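Local coordinates for protein desmoplakin (Homo sapiens, PDB 3R6N) that probably contributes, through the spectrin repeats of its plakin domain, a rigid rod-like segment to desmosomal cell adhesion, at residues C14-D26 with L74-R88. Sequence-based numbering, arbitrary orientation.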
loop_
_atom_site.group_PDB
_atom_site.type_symbol
_atom_site.label_atom_id
_atom_site.label_comp_id
_atom_site.label_asym_id
_atom_site.label_seq_id
_atom_site.Cartn_x
_atom_site.Cartn_y
_atom_site.Cartn_z
ATOM N N CYS A 14 -43.684 60.683 4.847
ATOM C CA CYS A 14 -43.374 59.579 5.751
ATOM C C CYS A 14 -43.323 58.245 5.022
ATOM O O CYS A 14 -42.322 57.534 5.086
ATOM C CB CYS A 14 -44.398 59.498 6.881
ATOM S SG CYS A 14 -43.996 60.498 8.315
ATOM N N LEU A 15 -44.409 57.905 4.339
ATOM C CA LEU A 15 -44.470 56.656 3.593
ATOM C C LEU A 15 -43.374 56.619 2.536
ATOM O O LEU A 15 -42.956 55.551 2.100
ATOM C CB LEU A 15 -45.841 56.484 2.938
ATOM C CG LEU A 15 -47.053 56.376 3.868
ATOM C CD1 LEU A 15 -48.317 56.137 3.058
ATOM C CD2 LEU A 15 -46.863 55.269 4.888
ATOM N N GLY A 16 -42.910 57.798 2.135
ATOM C CA GLY A 16 -41.867 57.912 1.132
ATOM C C GLY A 16 -40.488 57.609 1.680
ATOM O O GLY A 16 -39.665 56.987 1.009
ATOM N N TRP A 17 -40.225 58.055 2.902
ATOM C CA TRP A 17 -38.952 57.765 3.538
ATOM C C TRP A 17 -38.940 56.336 4.062
ATOM O O TRP A 17 -37.927 55.641 3.977
ATOM C CB TRP A 17 -38.669 58.744 4.675
ATOM C CG TRP A 17 -37.374 58.464 5.366
ATOM C CD1 TRP A 17 -36.136 58.907 5.002
ATOM C CD2 TRP A 17 -37.185 57.660 6.536
ATOM N NE1 TRP A 17 -35.188 58.432 5.876
ATOM C CE2 TRP A 17 -35.806 57.665 6.827
ATOM C CE3 TRP A 17 -38.047 56.937 7.366
ATOM C CZ2 TRP A 17 -35.271 56.978 7.914
ATOM C CZ3 TRP A 17 -37.512 56.254 8.445
ATOM C CH2 TRP A 17 -36.137 56.279 8.709
ATOM N N MET A 18 -40.075 55.899 4.595
ATOM C CA MET A 18 -40.196 54.549 5.136
ATOM C C MET A 18 -40.084 53.463 4.068
ATOM O O MET A 18 -39.711 52.330 4.362
ATOM C CB MET A 18 -41.510 54.391 5.905
ATOM C CG MET A 18 -41.414 54.797 7.363
ATOM S SD MET A 18 -42.800 54.184 8.324
ATOM C CE MET A 18 -44.114 55.241 7.728
ATOM N N ARG A 19 -40.410 53.813 2.831
ATOM C CA ARG A 19 -40.345 52.853 1.739
ATOM C C ARG A 19 -39.041 52.989 0.968
ATOM O O ARG A 19 -38.586 52.041 0.334
ATOM C CB ARG A 19 -41.561 52.995 0.823
ATOM C CG ARG A 19 -42.842 52.483 1.469
ATOM C CD ARG A 19 -44.090 52.992 0.770
ATOM N NE ARG A 19 -45.298 52.593 1.485
ATOM C CZ ARG A 19 -46.525 53.004 1.177
ATOM N NH1 ARG A 19 -46.715 53.837 0.162
ATOM N NH2 ARG A 19 -47.562 52.584 1.889
ATOM N N GLN A 20 -38.432 54.166 1.035
ATOM C CA GLN A 20 -37.115 54.347 0.448
ATOM C C GLN A 20 -36.080 53.585 1.272
ATOM O O GLN A 20 -35.005 53.244 0.779
ATOM C CB GLN A 20 -36.752 55.830 0.356
ATOM C CG GLN A 20 -35.461 56.102 -0.405
ATOM C CD GLN A 20 -35.457 55.473 -1.788
ATOM O OE1 GLN A 20 -36.487 55.417 -2.460
ATOM N NE2 GLN A 20 -34.295 54.989 -2.215
ATOM N N GLN A 21 -36.418 53.313 2.531
ATOM C CA GLN A 21 -35.565 52.511 3.401
ATOM C C GLN A 21 -35.686 51.027 3.067
ATOM O O GLN A 21 -34.709 50.285 3.154
ATOM C CB GLN A 21 -35.909 52.745 4.872
ATOM C CG GLN A 21 -35.662 54.162 5.350
ATOM C CD GLN A 21 -34.206 54.563 5.255
ATOM O OE1 GLN A 21 -33.378 54.143 6.066
ATOM N NE2 GLN A 21 -33.881 55.380 4.258
ATOM N N ARG A 22 -36.888 50.597 2.689
ATOM C CA ARG A 22 -37.107 49.213 2.280
ATOM C C ARG A 22 -36.368 48.935 0.980
ATOM O O ARG A 22 -35.791 47.865 0.798
ATOM C CB ARG A 22 -38.596 48.923 2.092
ATOM C CG ARG A 22 -39.450 49.220 3.307
ATOM C CD ARG A 22 -40.915 48.907 3.037
ATOM N NE ARG A 22 -41.186 47.473 3.060
ATOM C CZ ARG A 22 -41.643 46.819 4.125
ATOM N NH1 ARG A 22 -41.883 47.475 5.253
ATOM N NH2 ARG A 22 -41.863 45.512 4.062
ATOM N N ALA A 23 -36.398 49.908 0.076
ATOM C CA ALA A 23 -35.728 49.785 -1.210
ATOM C C ALA A 23 -34.234 49.577 -1.016
ATOM O O ALA A 23 -33.638 48.693 -1.627
ATOM C CB ALA A 23 -35.985 51.018 -2.057
ATOM N N GLU A 24 -33.633 50.394 -0.159
ATOM C CA GLU A 24 -32.199 50.316 0.081
ATOM C C GLU A 24 -31.785 48.977 0.675
ATOM O O GLU A 24 -30.777 48.401 0.273
ATOM C CB GLU A 24 -31.737 51.455 0.988
ATOM C CG GLU A 24 -31.798 52.825 0.340
ATOM C CD GLU A 24 -31.298 53.920 1.259
ATOM O OE1 GLU A 24 -30.611 53.593 2.253
ATOM O OE2 GLU A 24 -31.595 55.105 0.992
ATOM N N MET A 25 -32.557 48.478 1.634
ATOM C CA MET A 25 -32.200 47.223 2.284
ATOM C C MET A 25 -32.668 45.992 1.513
ATOM O O MET A 25 -32.548 44.872 1.997
ATOM C CB MET A 25 -32.683 47.181 3.738
ATOM C CG MET A 25 -34.162 47.439 3.939
ATOM S SD MET A 25 -34.660 47.174 5.658
ATOM C CE MET A 25 -34.655 45.385 5.735
ATOM N N ASP A 26 -33.197 46.204 0.314
ATOM C CA ASP A 26 -33.530 45.095 -0.575
ATOM C C ASP A 26 -32.585 45.091 -1.766
ATOM O O ASP A 26 -32.465 44.095 -2.476
ATOM C CB ASP A 26 -34.980 45.183 -1.055
ATOM C CG ASP A 26 -35.963 44.561 -0.076
ATOM O OD1 ASP A 26 -35.532 43.737 0.760
ATOM O OD2 ASP A 26 -37.167 44.891 -0.153
ATOM N N LEU A 74 -49.844 54.755 8.609
ATOM C CA LEU A 74 -48.465 55.061 8.960
ATOM C C LEU A 74 -47.938 54.044 9.954
ATOM O O LEU A 74 -46.836 53.528 9.800
ATOM C CB LEU A 74 -48.348 56.465 9.554
ATOM C CG LEU A 74 -48.399 57.644 8.584
ATOM C CD1 LEU A 74 -48.340 58.956 9.346
ATOM C CD2 LEU A 74 -47.266 57.566 7.585
ATOM N N GLU A 75 -48.731 53.760 10.979
ATOM C CA GLU A 75 -48.320 52.825 12.015
ATOM C C GLU A 75 -48.132 51.423 11.445
ATOM O O GLU A 75 -47.262 50.677 11.886
ATOM C CB GLU A 75 -49.340 52.802 13.154
ATOM C CG GLU A 75 -48.844 52.104 14.411
ATOM C CD GLU A 75 -47.624 52.785 15.012
ATOM O OE1 GLU A 75 -47.377 53.966 14.682
ATOM O OE2 GLU A 75 -46.910 52.141 15.813
ATOM N N GLU A 76 -48.950 51.073 10.459
ATOM C CA GLU A 76 -48.893 49.748 9.857
ATOM C C GLU A 76 -47.652 49.608 8.989
ATOM O O GLU A 76 -47.061 48.529 8.899
ATOM C CB GLU A 76 -50.160 49.474 9.039
ATOM C CG GLU A 76 -50.182 48.120 8.340
ATOM C CD GLU A 76 -49.428 48.124 7.021
ATOM O OE1 GLU A 76 -49.577 49.097 6.248
ATOM O OE2 GLU A 76 -48.681 47.157 6.761
ATOM N N GLU A 77 -47.260 50.705 8.350
ATOM C CA GLU A 77 -46.065 50.717 7.521
ATOM C C GLU A 77 -44.817 50.653 8.384
ATOM O O GLU A 77 -43.881 49.919 8.086
ATOM C CB GLU A 77 -46.021 51.972 6.655
ATOM C CG GLU A 77 -44.847 52.014 5.701
ATOM C CD GLU A 77 -44.912 50.917 4.651
ATOM O OE1 GLU A 77 -46.014 50.677 4.107
ATOM O OE2 GLU A 77 -43.863 50.292 4.372
ATOM N N TYR A 78 -44.806 51.431 9.459
ATOM C CA TYR A 78 -43.647 51.478 10.334
ATOM C C TYR A 78 -43.408 50.140 11.028
ATOM O O TYR A 78 -42.276 49.658 11.088
ATOM C CB TYR A 78 -43.780 52.597 11.367
ATOM C CG TYR A 78 -42.597 52.665 12.298
ATOM C CD1 TYR A 78 -41.463 53.388 11.961
ATOM C CD2 TYR A 78 -42.605 51.987 13.507
ATOM C CE1 TYR A 78 -40.374 53.441 12.809
ATOM C CE2 TYR A 78 -41.522 52.033 14.359
ATOM C CZ TYR A 78 -40.408 52.761 14.008
ATOM O OH TYR A 78 -39.329 52.803 14.864
ATOM N N GLU A 79 -44.475 49.542 11.551
ATOM C CA GLU A 79 -44.364 48.272 12.259
ATOM C C GLU A 79 -43.909 47.172 11.307
ATOM O O GLU A 79 -43.294 46.191 11.722
ATOM C CB GLU A 79 -45.697 47.896 12.911
ATOM C CG GLU A 79 -45.558 47.298 14.304
ATOM C CD GLU A 79 -45.053 48.307 15.322
ATOM O OE1 GLU A 79 -45.450 49.489 15.230
ATOM O OE2 GLU A 79 -44.258 47.923 16.207
ATOM N N ASN A 80 -44.220 47.352 10.027
ATOM C CA ASN A 80 -43.834 46.409 8.985
ATOM C C ASN A 80 -42.354 46.552 8.635
ATOM O O ASN A 80 -41.644 45.558 8.484
ATOM C CB ASN A 80 -44.710 46.607 7.743
ATOM C CG ASN A 80 -44.577 45.476 6.739
ATOM O OD1 ASN A 80 -43.478 45.161 6.282
ATOM N ND2 ASN A 80 -45.702 44.859 6.390
ATOM N N LEU A 81 -41.897 47.798 8.519
ATOM C CA LEU A 81 -40.493 48.105 8.263
ATOM C C LEU A 81 -39.642 47.613 9.421
ATOM O O LEU A 81 -38.664 46.897 9.231
ATOM C CB LEU A 81 -40.301 49.617 8.115
ATOM C CG LEU A 81 -39.127 50.169 7.301
ATOM C CD1 LEU A 81 -38.844 51.603 7.717
ATOM C CD2 LEU A 81 -37.881 49.321 7.459
ATOM N N LEU A 82 -40.026 48.010 10.627
ATOM C CA LEU A 82 -39.279 47.659 11.823
ATOM C C LEU A 82 -39.080 46.154 11.947
ATOM O O LEU A 82 -38.017 45.698 12.361
ATOM C CB LEU A 82 -39.988 48.202 13.064
ATOM C CG LEU A 82 -39.178 48.136 14.355
ATOM C CD1 LEU A 82 -37.788 48.709 14.133
ATOM C CD2 LEU A 82 -39.898 48.877 15.461
ATOM N N LYS A 83 -40.106 45.388 11.587
ATOM C CA LYS A 83 -40.046 43.932 11.660
ATOM C C LYS A 83 -39.035 43.391 10.659
ATOM O O LYS A 83 -38.218 42.527 10.985
ATOM C CB LYS A 83 -41.424 43.328 11.389
ATOM C CG LYS A 83 -41.477 41.808 11.438
ATOM C CD LYS A 83 -42.911 41.312 11.294
ATOM C CE LYS A 83 -42.997 39.791 11.291
ATOM N NZ LYS A 83 -42.435 39.181 10.050
ATOM N N ALA A 84 -39.101 43.906 9.435
ATOM C CA ALA A 84 -38.194 43.496 8.374
ATOM C C ALA A 84 -36.763 43.884 8.721
ATOM O O ALA A 84 -35.822 43.148 8.434
ATOM C CB ALA A 84 -38.613 44.126 7.054
ATOM N N SER A 85 -36.606 45.049 9.340
ATOM C CA SER A 85 -35.290 45.535 9.731
ATOM C C SER A 85 -34.624 44.574 10.710
ATOM O O SER A 85 -33.446 44.255 10.568
ATOM C CB SER A 85 -35.393 46.933 10.344
ATOM O OG SER A 85 -34.111 47.454 10.650
ATOM N N PHE A 86 -35.381 44.109 11.699
ATOM C CA PHE A 86 -34.858 43.136 12.651
ATOM C C PHE A 86 -34.453 41.842 11.956
ATOM O O PHE A 86 -33.354 41.330 12.169
ATOM C CB PHE A 86 -35.879 42.839 13.750
ATOM C CG PHE A 86 -35.828 43.802 14.901
ATOM C CD1 PHE A 86 -36.745 44.837 14.997
ATOM C CD2 PHE A 86 -34.866 43.671 15.891
ATOM C CE1 PHE A 86 -36.702 45.724 16.057
ATOM C CE2 PHE A 86 -34.818 44.558 16.956
ATOM C CZ PHE A 86 -35.738 45.585 17.036
ATOM N N GLU A 87 -35.345 41.317 11.124
ATOM C CA GLU A 87 -35.107 40.049 10.449
ATOM C C GLU A 87 -33.919 40.124 9.504
ATOM O O GLU A 87 -33.286 39.110 9.223
ATOM C CB GLU A 87 -36.364 39.596 9.708
ATOM C CG GLU A 87 -37.518 39.272 10.643
ATOM C CD GLU A 87 -38.869 39.265 9.949
ATOM O OE1 GLU A 87 -39.886 39.053 10.647
ATOM O OE2 GLU A 87 -38.916 39.474 8.715
ATOM N N ARG A 88 -33.616 41.323 9.017
ATOM C CA ARG A 88 -32.462 41.525 8.144
ATOM C C ARG A 88 -31.178 41.457 8.962
ATOM O O ARG A 88 -30.212 40.792 8.578
ATOM C CB ARG A 88 -32.568 42.865 7.404
ATOM C CG ARG A 88 -31.259 43.394 6.823
ATOM C CD ARG A 88 -30.689 42.490 5.739
ATOM N NE ARG A 88 -31.279 42.722 4.420
ATOM C CZ ARG A 88 -32.316 42.045 3.929
ATOM N NH1 ARG A 88 -32.895 41.088 4.648
ATOM N NH2 ARG A 88 -32.777 42.325 2.718
#
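The guanidinium of Arg-19 turns an edge to Glu-77: NE and NH2 both meet OE1 of that carboxylate at 3.3 Å, a weakly hydrogen-bonded salt bridge with the two planes 84° apart, while CB of Leu-15 lies over one face of the guanidinium. Arg-22 also presents an edge, to Asn-80, where NH1 and NH2 converge end-on upon OD1; the shorter bond, from NH2, measures 2.8 Å, and both donors stand above the same face of the amide. The bend of the Arg-22 chain at chi3 turns the guanidinium toward this oxygen. NH1 of Arg-22 is also 3.6 Å from OE2 of Glu-77, but that oxygen lies well out of the guanidinium plane, so the pairing is one of charge. Glu-77 thus joins two arginines in one network. The Tyr-78 ring receives SD of Met-18 at its edge, 5.2 Å from the centroid and 85° off the normal, a Met-aromatic contact; the Tyr-78 hydroxyl is hydrogen-bonded to Ile-51 O. Met-18 is a knob among Leu-74, Glu-77, Tyr-78 and Leu-81, and Glu-77 a reciprocal knob among Leu-15, Met-18, Arg-19 and Arg-22. Near the end of helix 5-24, CE of Met-25 touches CB of Arg-88 at 3.7 Å and lies over one face of its guanidinium, whose NH2 donates to the carbonyl O of Met-25 at 2.7 Å. The axes of segments 14-24 and 74-88 approach to 10.3 Å, 19° from parallel; helix 34-64, between them in sequence, packs against both through Tyr-54, Ile-51 and His-44. Such direct knobs-into-holes contact is consistent with the three-helix packing of spectrin repeats, which this fragment contains.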